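Local coordinates for protein malonyl CoA-ACP transacylase (Xanthomonas oryzae pv. oryzae, PDB 3K89) that probably transfers the malonyl group of malonyl-CoA to holo acyl carrier protein, supplying malonyl-ACP for fatty acid synthesis, at residues I274-C277 and L283-L286; L6-P11 and A74-W79. All blocks are in the same frame, centred on the assembly; numbering follows the deposited sequence.

Contact 1 of 2, residues I274-C277 and L283-L286; sequences IAEC and LSGL
Glu-276, at the end of strand 273-276, extends its side chain to the first turn of helix 282-290, where it meets Leu-283 and Ser-284. Engagement begins at the root of the chain, with CB of Glu-276 lying 3.4 Å from OG of Ser-284. CG swings opposite the backbone N (chi1 -177°), and the straight run beyond it carries the carboxylate to the helix backbone. CD comes up beside Leu-283, 3.4 Å from its N, and the two side chains cross at about a right angle. Strand, helix and the following strand 295-298 form a beta-alpha-beta unit of the acyltransferase core, and the carboxylate ties its first strand directly to its helix. OE1 is gripped twice by Ser-284. OG donates from the anti side at 2.8 Å, near the carboxylate plane, whereas the amide N of Ser-284 approaches OE1 from above that plane, also at 2.8 Å. OE2 takes the amide of Leu-283 on its syn side but tilted well out of plane, its N 2.9 Å away. Three donors on two oxygens fix the rotation of the group, illustrating how a buried carboxylate can accept amides at the start of a helix, which would probably stabilise its negative charge. A water positions the serine hydroxyl in turn, donating to OG of Ser-284 and to the carbonyl O of Ile-274, 3.1 Å away, back on the strand.

Contact 2 of 2, residues L6-P11 and A74-W79; sequences LAFVFP and AVWRLW
The Phe-8 ring meets two indoles in different ways: the six-membered edge of Trp-76 is directed at its face, and its own edge at the face of Trp-79. This buried aromatic cluster, a compact example of edge-to-face packing between a sheet and a helix, fastens helix 61-81 to strand 6-10 of the parallel sheet in the acyltransferase core. Locally the two elements run close to antiparallel, with their axes 10.9 Å apart, a separation spanned by the aromatic side chains. The Trp-76 pair is an offset edge-to-face arrangement with planes at 85°, and CE3 of Trp-76 comes within 3.6 Å of CD2 of Phe-8. The Trp-79 pair is tilted more, the planes meeting at 65° and the Phe-8 ring centre lying 4.6 Å from that of the pyrrole. Both tryptophans have CG turned away from their own backbone N (chi1 -177° in Trp-79), which sends the indoles from the helix toward the strand, one helical turn apart. Phe-10, two residues further along the strand, adds a looser touch: its CZ lies 4.1 Å from CE3 of Trp-76, which sits at the edge of the phenyl ring. Phe-10 also packs on Thr-99, Ala-100 and Ala-103 of helix 95-103. NE1 of Trp-79 donates to the carbonyl O of Gln-85. CZ of Phe-8 sits over the indole face, offset toward the rim, 3.4 Å from NE1 of Trp-79.

Contacts 1 and 2 lie on opposite faces of one parallel sheet, their centres 10 Å apart. Strands 273-276 and 6-10 are neighbours there, joined by probable hydrogen bonds from Cys-277 N to Val-9 O at 2.8 Å and from Val-9 N to Ala-275 O at 2.9 Å. Cys-277 reaches across to the helix of contact 2, its SG packing 3.3 Å from the backbone N of Trp-76. Both approach the predicted active site. The Leu-283 side chain lies about 9 Å from that of Ser-94, about 11 Å from that of His-203 and about 4 Å from the bound glycerol, while the Phe-10 side chain is about 10 Å from that of Ser-94.

Contact 1 of 2, residues I274-C277 and L283-L286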
loop_
_atom_site.group_PDB
_atom_site.type_symbol
_atom_site.label_atom_id
_atom_site.label_comp_id
_atom_site.label_asym_id
_atom_site.label_seq_id
_atom_site.Cartn_x
_atom_site.Cartn_y
_atom_site.Cartn_z
ATOM N N ILE A 274 8.394 3.523 -13.676
ATOM C CA ILE A 274 7.350 3.114 -12.730
ATOM C C ILE A 274 6.330 4.225 -12.557
ATOM O O ILE A 274 6.676 5.364 -12.205
ATOM C CB ILE A 274 7.938 2.699 -11.355
ATOM C CG1 ILE A 274 8.980 1.579 -11.508
ATOM C CG2 ILE A 274 6.820 2.247 -10.395
ATOM C CD1 ILE A 274 9.673 1.158 -10.224
ATOM N N ALA A 275 5.069 3.903 -12.802
ATOM C CA ALA A 275 3.992 4.861 -12.531
ATOM C C ALA A 275 3.401 4.586 -11.166
ATOM O O ALA A 275 3.114 3.435 -10.842
ATOM C CB ALA A 275 2.917 4.761 -13.578
ATOM N N GLU A 276 3.185 5.648 -10.388
ATOM C CA GLU A 276 2.437 5.525 -9.141
ATOM C C GLU A 276 0.964 5.765 -9.468
ATOM O O GLU A 276 0.539 6.904 -9.744
ATOM C CB GLU A 276 2.973 6.502 -8.083
ATOM C CG GLU A 276 2.265 6.347 -6.722
ATOM C CD GLU A 276 3.002 7.009 -5.567
ATOM O OE1 GLU A 276 3.941 7.789 -5.826
ATOM O OE2 GLU A 276 2.672 6.712 -4.405
ATOM N N CYS A 277 0.185 4.686 -9.433
ATOM C CA CYS A 277 -1.172 4.712 -9.956
ATOM C C CYS A 277 -2.179 4.884 -8.826
ATOM O O CYS A 277 -2.752 3.917 -8.326
ATOM C CB CYS A 277 -1.438 3.422 -10.734
ATOM S SG CYS A 277 -2.967 3.440 -11.663
ATOM N N LEU A 283 5.085 6.655 -2.881
ATOM C CA LEU A 283 5.891 5.562 -3.412
ATOM C C LEU A 283 6.942 6.076 -4.379
ATOM O O LEU A 283 8.054 5.543 -4.399
ATOM C CB LEU A 283 5.038 4.489 -4.079
ATOM C CG LEU A 283 4.010 3.861 -3.124
ATOM C CD1 LEU A 283 3.345 2.704 -3.878
ATOM C CD2 LEU A 283 4.632 3.353 -1.821
ATOM N N SER A 284 6.588 7.091 -5.164
ATOM C CA SER A 284 7.552 7.683 -6.096
ATOM C C SER A 284 8.772 8.193 -5.333
ATOM O O SER A 284 9.904 7.997 -5.776
ATOM C CB SER A 284 6.911 8.805 -6.924
ATOM O OG SER A 284 5.878 8.312 -7.771
ATOM N N GLY A 285 8.540 8.812 -4.171
ATOM C CA GLY A 285 9.646 9.293 -3.305
ATOM C C GLY A 285 10.529 8.159 -2.805
ATOM O O GLY A 285 11.769 8.244 -2.845
ATOM N N LEU A 286 9.898 7.070 -2.353
ATOM C CA LEU A 286 10.642 5.886 -1.914
ATOM C C LEU A 286 11.479 5.276 -3.037
ATOM O O LEU A 286 12.642 4.922 -2.829
ATOM C CB LEU A 286 9.695 4.828 -1.307
ATOM C CG LEU A 286 8.880 5.328 -0.106
ATOM C CD1 LEU A 286 7.892 4.247 0.289
ATOM C CD2 LEU A 286 9.805 5.669 1.084
HETATM O O HOH W 1 6.412 5.882 -9.160
#

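Contact 2 of 2, residues L6-P11 and A74-W79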
loop_
_atom_site.group_PDB
_atom_site.type_symbol
_atom_site.label_atom_id
_atom_site.label_comp_id
_atom_site.label_asym_id
_atom_site.label_seq_id
_atom_site.Cartn_x
_atom_site.Cartn_y
_atom_site.Cartn_z
ATOM N N LEU A 6 8.083 -1.132 -18.145
ATOM C CA LEU A 6 7.164 -0.332 -17.320
ATOM C C LEU A 6 6.498 -1.147 -16.207
ATOM O O LEU A 6 5.987 -2.213 -16.462
ATOM C CB LEU A 6 6.086 0.305 -18.206
ATOM C CG LEU A 6 4.940 1.116 -17.584
ATOM C CD1 LEU A 6 5.412 2.432 -16.968
ATOM C CD2 LEU A 6 3.895 1.392 -18.632
ATOM N N ALA A 7 6.499 -0.630 -14.978
ATOM C CA ALA A 7 5.685 -1.226 -13.914
ATOM C C ALA A 7 4.737 -0.163 -13.357
ATOM O O ALA A 7 4.999 1.039 -13.468
ATOM C CB ALA A 7 6.555 -1.785 -12.794
ATOM N N PHE A 8 3.633 -0.615 -12.768
ATOM C CA PHE A 8 2.731 0.272 -12.025
ATOM C C PHE A 8 2.789 -0.156 -10.566
ATOM O O PHE A 8 2.839 -1.362 -10.277
ATOM C CB PHE A 8 1.292 0.137 -12.520
ATOM C CG PHE A 8 0.916 1.118 -13.595
ATOM C CD1 PHE A 8 1.796 1.395 -14.643
ATOM C CD2 PHE A 8 -0.335 1.725 -13.581
ATOM C CE1 PHE A 8 1.426 2.299 -15.644
ATOM C CE2 PHE A 8 -0.716 2.623 -14.574
ATOM C CZ PHE A 8 0.171 2.911 -15.608
ATOM N N VAL A 9 2.794 0.835 -9.673
ATOM C CA VAL A 9 2.732 0.582 -8.209
ATOM C C VAL A 9 1.532 1.324 -7.638
ATOM O O VAL A 9 1.184 2.399 -8.123
ATOM C CB VAL A 9 4.038 0.957 -7.445
ATOM C CG1 VAL A 9 5.220 0.072 -7.900
ATOM C CG2 VAL A 9 4.385 2.437 -7.573
ATOM N N PHE A 10 0.918 0.753 -6.594
ATOM C CA PHE A 10 -0.313 1.322 -6.048
ATOM C C PHE A 10 -0.117 1.681 -4.589
ATOM O O PHE A 10 0.427 0.886 -3.825
ATOM C CB PHE A 10 -1.460 0.317 -6.205
ATOM C CG PHE A 10 -1.706 -0.076 -7.642
ATOM C CD1 PHE A 10 -0.973 -1.117 -8.234
ATOM C CD2 PHE A 10 -2.632 0.635 -8.412
ATOM C CE1 PHE A 10 -1.193 -1.451 -9.605
ATOM C CE2 PHE A 10 -2.875 0.299 -9.757
ATOM C CZ PHE A 10 -2.141 -0.737 -10.357
ATOM N N PRO A 11 -0.529 2.901 -4.208
ATOM C CA PRO A 11 -0.286 3.378 -2.845
ATOM C C PRO A 11 -1.226 2.809 -1.790
ATOM O O PRO A 11 -2.286 2.274 -2.101
ATOM C CB PRO A 11 -0.516 4.886 -2.962
ATOM C CG PRO A 11 -1.560 4.991 -4.015
ATOM C CD PRO A 11 -1.180 3.927 -5.042
ATOM N N ALA A 74 -9.360 3.510 -10.147
ATOM C CA ALA A 74 -9.866 4.594 -11.027
ATOM C C ALA A 74 -8.767 5.120 -11.962
ATOM O O ALA A 74 -8.990 5.274 -13.171
ATOM C CB ALA A 74 -10.475 5.737 -10.226
ATOM N N VAL A 75 -7.578 5.367 -11.420
ATOM C CA VAL A 75 -6.475 5.856 -12.253
ATOM C C VAL A 75 -6.022 4.762 -13.246
ATOM O O VAL A 75 -5.703 5.058 -14.401
ATOM C CB VAL A 75 -5.306 6.394 -11.405
ATOM C CG1 VAL A 75 -4.178 6.931 -12.336
ATOM C CG2 VAL A 75 -5.828 7.506 -10.462
ATOM N N TRP A 76 -6.020 3.500 -12.797
ATOM C CA TRP A 76 -5.682 2.360 -13.652
ATOM C C TRP A 76 -6.603 2.315 -14.872
ATOM O O TRP A 76 -6.142 2.172 -16.009
ATOM C CB TRP A 76 -5.823 1.052 -12.855
ATOM C CG TRP A 76 -5.711 -0.194 -13.712
ATOM C CD1 TRP A 76 -6.729 -1.051 -14.075
ATOM C CD2 TRP A 76 -4.520 -0.706 -14.305
ATOM N NE1 TRP A 76 -6.220 -2.077 -14.844
ATOM C CE2 TRP A 76 -4.875 -1.889 -15.006
ATOM C CE3 TRP A 76 -3.180 -0.298 -14.299
ATOM C CZ2 TRP A 76 -3.943 -2.653 -15.699
ATOM C CZ3 TRP A 76 -2.250 -1.061 -14.996
ATOM C CH2 TRP A 76 -2.639 -2.229 -15.687
ATOM N N ARG A 77 -7.902 2.442 -14.632
ATOM C CA ARG A 77 -8.894 2.353 -15.715
ATOM C C ARG A 77 -8.755 3.522 -16.683
ATOM O O ARG A 77 -8.915 3.347 -17.900
ATOM C CB ARG A 77 -10.306 2.244 -15.152
ATOM C CG ARG A 77 -10.555 0.878 -14.512
ATOM C CD ARG A 77 -11.931 0.812 -13.890
ATOM N NE ARG A 77 -12.259 -0.542 -13.420
ATOM C CZ ARG A 77 -13.444 -0.873 -12.902
ATOM N NH1 ARG A 77 -14.399 0.051 -12.762
ATOM N NH2 ARG A 77 -13.677 -2.114 -12.488
ATOM N N LEU A 78 -8.401 4.685 -16.144
ATOM C CA LEU A 78 -8.164 5.870 -16.970
ATOM C C LEU A 78 -6.983 5.656 -17.904
ATOM O O LEU A 78 -7.113 5.836 -19.123
ATOM C CB LEU A 78 -7.953 7.105 -16.083
ATOM C CG LEU A 78 -7.620 8.440 -16.759
ATOM C CD1 LEU A 78 -8.694 8.847 -17.765
ATOM C CD2 LEU A 78 -7.433 9.526 -15.693
ATOM N N TRP A 79 -5.837 5.279 -17.334
ATOM C CA TRP A 79 -4.622 5.018 -18.101
ATOM C C TRP A 79 -4.886 3.984 -19.184
ATOM O O TRP A 79 -4.539 4.194 -20.352
ATOM C CB TRP A 79 -3.527 4.496 -17.171
ATOM C CG TRP A 79 -2.222 4.267 -17.851
ATOM C CD1 TRP A 79 -1.780 3.106 -18.416
ATOM C CD2 TRP A 79 -1.174 5.225 -18.034
ATOM N NE1 TRP A 79 -0.519 3.282 -18.926
ATOM C CE2 TRP A 79 -0.128 4.576 -18.709
ATOM C CE3 TRP A 79 -1.021 6.576 -17.686
ATOM C CZ2 TRP A 79 1.064 5.227 -19.056
ATOM C CZ3 TRP A 79 0.169 7.221 -18.019
ATOM C CH2 TRP A 79 1.193 6.546 -18.703
#